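Local coordinates for probable M18 family aminopeptidase 1 (Thermotoga maritima, PDB 2GLF), which probably acts as a metal-dependent aminopeptidase of the M18 family, removing residues from the amino terminus of peptides, at residues 6-11 with 430-435; 250-255 with 417-422. All coordinates share one frame; numbering follows the deposited sequence.

Contact 1 ties the loop ahead of helix 13-29 to the start of helix 433-449, its centre about 21 Å from that of the chain and next to a second subunit, yet it is still buried, with W8 only partly exposed. Contact 2 lies deep in the core, its centre about 8 Å from that of the chain, where helix 248-263 packs on strand 414-421 close to the metal site. The contact centres are about 13 Å apart, and L421 CD2 of one packs on S431 CB of the other. Both bury apolar side chains, but contact 1 adds an indole face and a water link, whereas 250-255 and 417-422 meet through aliphatic carbons and one sulphur.

Contact 1 (6-11 with 430-435); sequences NVWHHR and ISSKAD
One face of the W8 indole is covered by A434 CB, which sits 3.3 Å above the ring plane in a CH-pi contact. The methyl stands over the five-membered ring, 3.5 Å from its centroid and 20° off the normal, displaced toward the rim on the side of NE1 and CE2. At the indole edge, in the ring plane, a water accepts from W8 NE1 at 2.8 Å. The same water is hydrogen-bonded to S432 OG, bridging two groups that do not bond directly. Beside the six-membered ring, K433 CB comes obliquely to CH2, at 3.8 Å. V7 brings a second apolar surface to the same methyl: its CG1, anti to the backbone N (chi1 175°), lies 3.5 Å from A434 CB.

The methyl belongs to the first turn of helix 433-449. S432 is its N-cap, and OG accepts weakly from the backbone N of both A434 and D435, so one hydroxyl serves the helix end and the water together. On the other segment an Asx turn ties the backbone just ahead of the indole: W8 N donates to N6 OD1 at 2.9 Å, with an angle of 133° at the hydrogen. K433 stretches out straight from CG and takes NZ off to salt bridges with E235 and E17, while the D435 carboxylate accepts from the backbone N of G348 and G350. W8 also packs on I16 of helix 13-29 and on I191 of the second subunit.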
ATOM      1  N   ASN A   6     -14.028  20.133  45.895  1.00 11.89           N
ATOM      2  CA  ASN A   6     -14.225  18.696  45.973  1.00 11.14           C
ATOM      3  C   ASN A   6     -15.372  18.404  46.930  1.00 11.14           C
ATOM      4  O   ASN A   6     -15.322  18.755  48.111  1.00 11.14           O
ATOM      5  CB  ASN A   6     -12.955  17.985  46.448  1.00 22.19           C
ATOM      6  CG  ASN A   6     -13.063  16.469  46.344  1.00 20.92           C
ATOM      7  OD1 ASN A   6     -13.782  15.830  47.116  1.00 19.76           O
ATOM      8  ND2 ASN A   6     -12.358  15.888  45.375  1.00 17.45           N
ATOM      9  N   VAL A   7     -16.407  17.756  46.410  1.00 18.27           N
ATOM     10  CA  VAL A   7     -17.564  17.426  47.219  1.00 17.14           C
ATOM     11  C   VAL A   7     -17.217  16.784  48.564  1.00 17.25           C
ATOM     12  O   VAL A   7     -17.821  17.124  49.579  1.00 17.06           O
ATOM     13  CB  VAL A   7     -18.525  16.516  46.437  1.00 11.45           C
ATOM     14  CG1 VAL A   7     -19.674  16.078  47.325  1.00 11.45           C
ATOM     15  CG2 VAL A   7     -19.055  17.269  45.227  1.00 11.45           C
ATOM     16  N   TRP A   8     -16.243  15.876  48.584  1.00 28.04           N
ATOM     17  CA  TRP A   8     -15.862  15.213  49.836  1.00 27.98           C
ATOM     18  C   TRP A   8     -15.464  16.190  50.941  1.00 28.27           C
ATOM     19  O   TRP A   8     -15.551  15.859  52.124  1.00 28.21           O
ATOM     20  CB  TRP A   8     -14.716  14.213  49.611  1.00 16.70           C
ATOM     21  CG  TRP A   8     -15.103  13.037  48.757  1.00 16.90           C
ATOM     22  CD1 TRP A   8     -14.811  12.857  47.436  1.00 14.42           C
ATOM     23  CD2 TRP A   8     -15.902  11.912  49.148  1.00 15.96           C
ATOM     24  NE1 TRP A   8     -15.380  11.694  46.978  1.00 14.04           N
ATOM     25  CE2 TRP A   8     -16.056  11.092  48.007  1.00 14.75           C
ATOM     26  CE3 TRP A   8     -16.505  11.519  50.350  1.00 13.49           C
ATOM     27  CZ2 TRP A   8     -16.790   9.898  48.030  1.00 14.71           C
ATOM     28  CZ3 TRP A   8     -17.233  10.335  50.374  1.00 15.18           C
ATOM     29  CH2 TRP A   8     -17.368   9.537  49.218  1.00 15.05           C
ATOM     30  N   HIS A   9     -15.035  17.389  50.557  1.00 17.29           N
ATOM     31  CA  HIS A   9     -14.636  18.397  51.533  1.00 18.10           C
ATOM     32  C   HIS A   9     -15.760  19.372  51.884  1.00 18.25           C
ATOM     33  O   HIS A   9     -15.535  20.347  52.599  1.00 18.83           O
ATOM     34  CB  HIS A   9     -13.442  19.191  51.008  1.00 25.10           C
ATOM     35  CG  HIS A   9     -12.178  18.398  50.921  1.00 25.04           C
ATOM     36  ND1 HIS A   9     -11.036  18.887  50.325  1.00 25.59           N
ATOM     37  CD2 HIS A   9     -11.868  17.159  51.370  1.00 25.47           C
ATOM     38  CE1 HIS A   9     -10.076  17.982  50.410  1.00 26.60           C
ATOM     39  NE2 HIS A   9     -10.556  16.925  51.040  1.00 26.49           N
ATOM     40  N   HIS A  10     -16.967  19.114  51.387  1.00 24.59           N
ATOM     41  CA  HIS A  10     -18.090  20.001  51.661  1.00 24.63           C
ATOM     42  C   HIS A  10     -19.423  19.296  51.902  1.00 24.82           C
ATOM     43  O   HIS A  10     -20.441  19.970  52.057  1.00 25.18           O
ATOM     44  CB  HIS A  10     -18.289  20.980  50.500  1.00 25.19           C
ATOM     45  CG  HIS A  10     -17.092  21.818  50.191  1.00 28.27           C
ATOM     46  ND1 HIS A  10     -16.514  22.661  51.114  1.00 31.65           N
ATOM     47  CD2 HIS A  10     -16.377  21.962  49.050  1.00 31.73           C
ATOM     48  CE1 HIS A  10     -15.495  23.290  50.555  1.00 32.75           C
ATOM     49  NE2 HIS A  10     -15.391  22.884  49.303  1.00 32.06           N
ATOM     50  N   ARG A  11     -19.451  17.968  51.951  1.00 25.21           N
ATOM     51  CA  ARG A  11     -20.741  17.327  52.133  1.00 25.48           C
ATOM     52  C   ARG A  11     -21.030  16.368  53.275  1.00 26.01           C
ATOM     53  O   ARG A  11     -22.207  16.097  53.537  1.00 28.09           O
ATOM     54  CB  ARG A  11     -21.185  16.672  50.828  1.00 21.68           C
ATOM     55  CG  ARG A  11     -22.494  17.253  50.308  1.00 22.45           C
ATOM     56  CD  ARG A  11     -22.328  18.732  50.009  1.00 27.12           C
ATOM     57  NE  ARG A  11     -23.597  19.403  49.774  1.00 29.64           N
ATOM     58  CZ  ARG A  11     -23.703  20.669  49.384  1.00 32.61           C
ATOM     59  NH1 ARG A  11     -22.611  21.393  49.186  1.00 33.99           N
ATOM     60  NH2 ARG A  11     -24.899  21.213  49.199  1.00 33.67           N
ATOM     61  N   ILE A 430     -18.266   3.263  36.287  1.00 18.18           N
ATOM     62  CA  ILE A 430     -17.796   3.809  37.554  1.00 19.07           C
ATOM     63  C   ILE A 430     -18.238   5.266  37.736  1.00 19.69           C
ATOM     64  O   ILE A 430     -18.115   6.087  36.820  1.00 19.85           O
ATOM     65  CB  ILE A 430     -16.232   3.724  37.647  1.00  9.97           C
ATOM     66  CG1 ILE A 430     -15.812   2.599  38.591  1.00 10.17           C
ATOM     67  CG2 ILE A 430     -15.653   5.018  38.182  1.00 10.97           C
ATOM     68  CD1 ILE A 430     -16.163   1.233  38.124  1.00 12.84           C
ATOM     69  N   SER A 431     -18.754   5.573  38.924  1.00 19.58           N
ATOM     70  CA  SER A 431     -19.193   6.921  39.267  1.00 20.21           C
ATOM     71  C   SER A 431     -18.713   7.215  40.681  1.00 19.25           C
ATOM     72  O   SER A 431     -18.324   6.305  41.407  1.00 19.60           O
ATOM     73  CB  SER A 431     -20.716   7.020  39.221  1.00 24.21           C
ATOM     74  OG  SER A 431     -21.303   6.253  40.258  1.00 26.77           O
ATOM     75  N   SER A 432     -18.743   8.483  41.069  1.00 25.44           N
ATOM     76  CA  SER A 432     -18.314   8.892  42.403  1.00 24.63           C
ATOM     77  C   SER A 432     -19.498   8.948  43.374  1.00 24.25           C
ATOM     78  O   SER A 432     -20.588   9.379  43.002  1.00 23.92           O
ATOM     79  CB  SER A 432     -17.650  10.268  42.325  1.00 17.79           C
ATOM     80  OG  SER A 432     -17.478  10.832  43.609  1.00 17.23           O
ATOM     81  N   LYS A 433     -19.294   8.501  44.610  1.00 14.45           N
ATOM     82  CA  LYS A 433     -20.361   8.548  45.612  1.00 13.77           C
ATOM     83  C   LYS A 433     -20.683  10.007  45.914  1.00 13.58           C
ATOM     84  O   LYS A 433     -21.841  10.370  46.109  1.00 13.98           O
ATOM     85  CB  LYS A 433     -19.938   7.860  46.913  1.00 14.38           C
ATOM     86  CG  LYS A 433     -19.921   6.357  46.853  1.00 15.28           C
ATOM     87  CD  LYS A 433     -19.431   5.781  48.158  1.00 14.50           C
ATOM     88  CE  LYS A 433     -19.409   4.266  48.103  1.00 13.78           C
ATOM     89  NZ  LYS A 433     -18.945   3.688  49.393  1.00  8.90           N
ATOM     90  N   ALA A 434     -19.644  10.837  45.962  1.00 18.96           N
ATOM     91  CA  ALA A 434     -19.817  12.261  46.232  1.00 18.96           C
ATOM     92  C   ALA A 434     -20.642  12.935  45.131  1.00 18.96           C
ATOM     93  O   ALA A 434     -21.510  13.759  45.418  1.00 18.96           O
ATOM     94  CB  ALA A 434     -18.454  12.945  46.368  1.00 13.80           C
ATOM     95  N   ASP A 435     -20.379  12.584  43.875  1.00 12.49           N
ATOM     96  CA  ASP A 435     -21.125  13.186  42.778  1.00 13.48           C
ATOM     97  C   ASP A 435     -22.564  12.688  42.780  1.00 13.49           C
ATOM     98  O   ASP A 435     -23.504  13.459  42.555  1.00 13.81           O
ATOM     99  CB  ASP A 435     -20.462  12.884  41.427  1.00 29.70           C
ATOM    100  CG  ASP A 435     -19.118  13.592  41.258  1.00 33.03           C
ATOM    101  OD1 ASP A 435     -18.939  14.699  41.808  1.00 34.09           O
ATOM    102  OD2 ASP A 435     -18.244  13.049  40.555  1.00 36.46           O
TER
HETATM  103  O   HOH W   1     -14.511  11.445  44.325  1.00 26.24           O

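Contact 2 (250-255 with 417-422); sequences DRICAY and MGPALL
The central mixed sheet of the M18 catalytic fold meets one of its helices here: I252 and C253 of helix 248-263 pack on G418 and P419 of strand 414-421. In that sheet the strand lies between 321-329, parallel to it, and 351-354, antiparallel to it. The metal site is near. The C253 side chain is about 8 Å from a bound manganese ion, and D249, one residue before 250-255, is a ligand of both manganese ions of that site, joined on one by H92 and D326 and on the other by E279 and H425. D250 OD2 accepts from the backbone N of H92, so the residue next to this shared ligand is tied to the chain at another.

P419 presents its ring to two helix residues at once. Its CG touches I252 CG2 at 3.9 Å and I252 CD1 at 4.0 Å, so both branches of the isoleucine meet one ring carbon; the isoleucine and the proline ring lie alongside, running opposite ways. The CG1 branch is anti to the backbone N (chi1 -167°), and the chain remains extended through CD1. I252 also packs on V327, S431 and L436, which join strands 321-329 and 429-432 and helix 433-449 to the same buried cluster.

The proline's CD faces the sulphur of C253. The sulphur also lies near the backbone of G418, which has no side chain, and Y443 of helix 433-449 packs against the same cysteine. C253 SG lies 3.7 Å from P419 CD and 4.2 Å from G418 CA.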
ATOM      1  N   ASP A 250     -27.417   6.756  33.195  1.00 55.64           N
ATOM      2  CA  ASP A 250     -28.705   7.369  33.445  1.00 55.58           C
ATOM      3  C   ASP A 250     -29.655   6.823  34.480  1.00 55.30           C
ATOM      4  O   ASP A 250     -30.615   7.505  34.835  1.00 55.16           O
ATOM      5  CB  ASP A 250     -29.446   7.594  32.148  1.00 29.01           C
ATOM      6  CG  ASP A 250     -29.918   9.010  32.035  1.00 30.88           C
ATOM      7  OD1 ASP A 250     -29.125   9.905  32.399  1.00 29.60           O
ATOM      8  OD2 ASP A 250     -31.063   9.233  31.601  1.00 31.02           O
ATOM      9  N   ARG A 251     -29.433   5.613  34.973  1.00 20.94           N
ATOM     10  CA  ARG A 251     -30.324   5.147  36.029  1.00 21.07           C
ATOM     11  C   ARG A 251     -29.802   5.883  37.257  1.00 21.51           C
ATOM     12  O   ARG A 251     -30.484   5.992  38.274  1.00 21.35           O
ATOM     13  CB  ARG A 251     -30.257   3.625  36.218  1.00 12.24           C
ATOM     14  CG  ARG A 251     -30.677   2.859  34.974  1.00 12.32           C
ATOM     15  CD  ARG A 251     -31.318   1.522  35.281  1.00 11.82           C
ATOM     16  NE  ARG A 251     -31.889   0.958  34.062  1.00 13.98           N
ATOM     17  CZ  ARG A 251     -31.257   0.116  33.253  1.00 13.82           C
ATOM     18  NH1 ARG A 251     -30.027  -0.278  33.535  1.00 16.38           N
ATOM     19  NH2 ARG A 251     -31.848  -0.316  32.149  1.00 10.73           N
ATOM     20  N   ILE A 252     -28.584   6.414  37.133  1.00 17.66           N
ATOM     21  CA  ILE A 252     -27.973   7.166  38.212  1.00 18.06           C
ATOM     22  C   ILE A 252     -28.644   8.527  38.240  1.00 18.07           C
ATOM     23  O   ILE A 252     -28.751   9.157  39.286  1.00 19.22           O
ATOM     24  CB  ILE A 252     -26.457   7.360  38.004  1.00 15.28           C
ATOM     25  CG1 ILE A 252     -25.822   7.861  39.306  1.00 15.28           C
ATOM     26  CG2 ILE A 252     -26.203   8.367  36.891  1.00 15.28           C
ATOM     27  CD1 ILE A 252     -24.308   7.842  39.302  1.00 15.28           C
ATOM     28  N   CYS A 253     -29.092   8.985  37.080  1.00 21.35           N
ATOM     29  CA  CYS A 253     -29.777  10.261  37.007  1.00 21.19           C
ATOM     30  C   CYS A 253     -31.247  10.049  37.295  1.00 20.82           C
ATOM     31  O   CYS A 253     -31.929  10.946  37.781  1.00 20.37           O
ATOM     32  CB  CYS A 253     -29.600  10.882  35.633  1.00 18.48           C
ATOM     33  SG  CYS A 253     -28.051  11.726  35.511  1.00 20.56           S
ATOM     34  N   ALA A 254     -31.726   8.847  36.995  1.00 23.46           N
ATOM     35  CA  ALA A 254     -33.115   8.504  37.239  1.00 23.80           C
ATOM     36  C   ALA A 254     -33.344   8.417  38.740  1.00 23.53           C
ATOM     37  O   ALA A 254     -34.347   8.904  39.256  1.00 23.49           O
ATOM     38  CB  ALA A 254     -33.446   7.179  36.586  1.00  1.76           C
ATOM     39  N   TYR A 255     -32.400   7.806  39.444  1.00 16.85           N
ATOM     40  CA  TYR A 255     -32.530   7.655  40.885  1.00 16.77           C
ATOM     41  C   TYR A 255     -32.394   8.971  41.629  1.00 16.87           C
ATOM     42  O   TYR A 255     -33.188   9.263  42.521  1.00 16.90           O
ATOM     43  CB  TYR A 255     -31.497   6.671  41.427  1.00 20.69           C
ATOM     44  CG  TYR A 255     -31.723   6.336  42.878  1.00 19.87           C
ATOM     45  CD1 TYR A 255     -32.818   5.569  43.271  1.00 22.34           C
ATOM     46  CD2 TYR A 255     -30.858   6.807  43.865  1.00 19.91           C
ATOM     47  CE1 TYR A 255     -33.054   5.273  44.613  1.00 20.99           C
ATOM     48  CE2 TYR A 255     -31.083   6.522  45.217  1.00 19.62           C
ATOM     49  CZ  TYR A 255     -32.183   5.754  45.582  1.00 21.05           C
ATOM     50  OH  TYR A 255     -32.416   5.472  46.911  1.00 23.01           O
HETATM   51  N   MSE A 417     -27.405  18.025  32.455  1.00 22.40           N
HETATM   52  CA  MSE A 417     -26.772  18.058  33.764  1.00 24.85           C
HETATM   53  C   MSE A 417     -26.765  16.669  34.392  1.00 22.76           C
HETATM   54  O   MSE A 417     -27.741  15.924  34.300  1.00 22.94           O
HETATM   55  CB  MSE A 417     -27.524  19.039  34.656  1.00 58.44           C
HETATM   56  CG  MSE A 417     -26.750  19.510  35.858  1.00 62.62           C
HETATM   57 SE   MSE A 417     -27.593  21.067  36.623  1.00 66.79          SE
HETATM   58  CE  MSE A 417     -26.849  22.399  35.440  1.00 63.15           C
ATOM     59  N   GLY A 418     -25.651  16.325  35.024  1.00  8.98           N
ATOM     60  CA  GLY A 418     -25.527  15.021  35.647  1.00  8.98           C
ATOM     61  C   GLY A 418     -24.099  14.730  36.067  1.00  8.98           C
ATOM     62  O   GLY A 418     -23.218  15.564  35.876  1.00  8.98           O
ATOM     63  N   PRO A 419     -23.837  13.550  36.647  1.00 24.32           N
ATOM     64  CA  PRO A 419     -22.485  13.189  37.083  1.00 23.87           C
ATOM     65  C   PRO A 419     -21.581  12.667  35.948  1.00 23.48           C
ATOM     66  O   PRO A 419     -22.060  12.324  34.859  1.00 23.02           O
ATOM     67  CB  PRO A 419     -22.753  12.140  38.161  1.00  7.15           C
ATOM     68  CG  PRO A 419     -23.928  11.413  37.606  1.00  7.15           C
ATOM     69  CD  PRO A 419     -24.817  12.537  37.083  1.00  7.15           C
ATOM     70  N   ALA A 420     -20.275  12.617  36.216  1.00 20.07           N
ATOM     71  CA  ALA A 420     -19.295  12.140  35.245  1.00 19.12           C
ATOM     72  C   ALA A 420     -18.983  10.669  35.495  1.00 18.57           C
ATOM     73  O   ALA A 420     -18.833  10.254  36.644  1.00 19.24           O
ATOM     74  CB  ALA A 420     -18.018  12.966  35.345  1.00  8.98           C
ATOM     75  N   LEU A 421     -18.883   9.882  34.425  1.00 13.00           N
ATOM     76  CA  LEU A 421     -18.594   8.454  34.565  1.00 11.83           C
ATOM     77  C   LEU A 421     -17.323   8.006  33.855  1.00 11.29           C
ATOM     78  O   LEU A 421     -16.873   8.620  32.890  1.00 10.59           O
ATOM     79  CB  LEU A 421     -19.743   7.592  34.023  1.00  4.90           C
ATOM     80  CG  LEU A 421     -21.165   7.683  34.555  1.00  4.83           C
ATOM     81  CD1 LEU A 421     -21.984   6.610  33.882  1.00  5.16           C
ATOM     82  CD2 LEU A 421     -21.189   7.501  36.054  1.00  4.83           C
ATOM     83  N   LEU A 422     -16.771   6.904  34.345  1.00  7.05           N
ATOM     84  CA  LEU A 422     -15.585   6.298  33.777  1.00  7.05           C
ATOM     85  C   LEU A 422     -16.048   4.972  33.183  1.00  7.05           C
ATOM     86  O   LEU A 422     -16.767   4.224  33.828  1.00  7.05           O
ATOM     87  CB  LEU A 422     -14.550   6.070  34.875  1.00 10.25           C
ATOM     88  CG  LEU A 422     -13.312   6.974  34.844  1.00 10.25           C
ATOM     89  CD1 LEU A 422     -13.693   8.389  34.466  1.00 10.25           C
ATOM     90  CD2 LEU A 422     -12.625   6.932  36.194  1.00 10.25           C
TER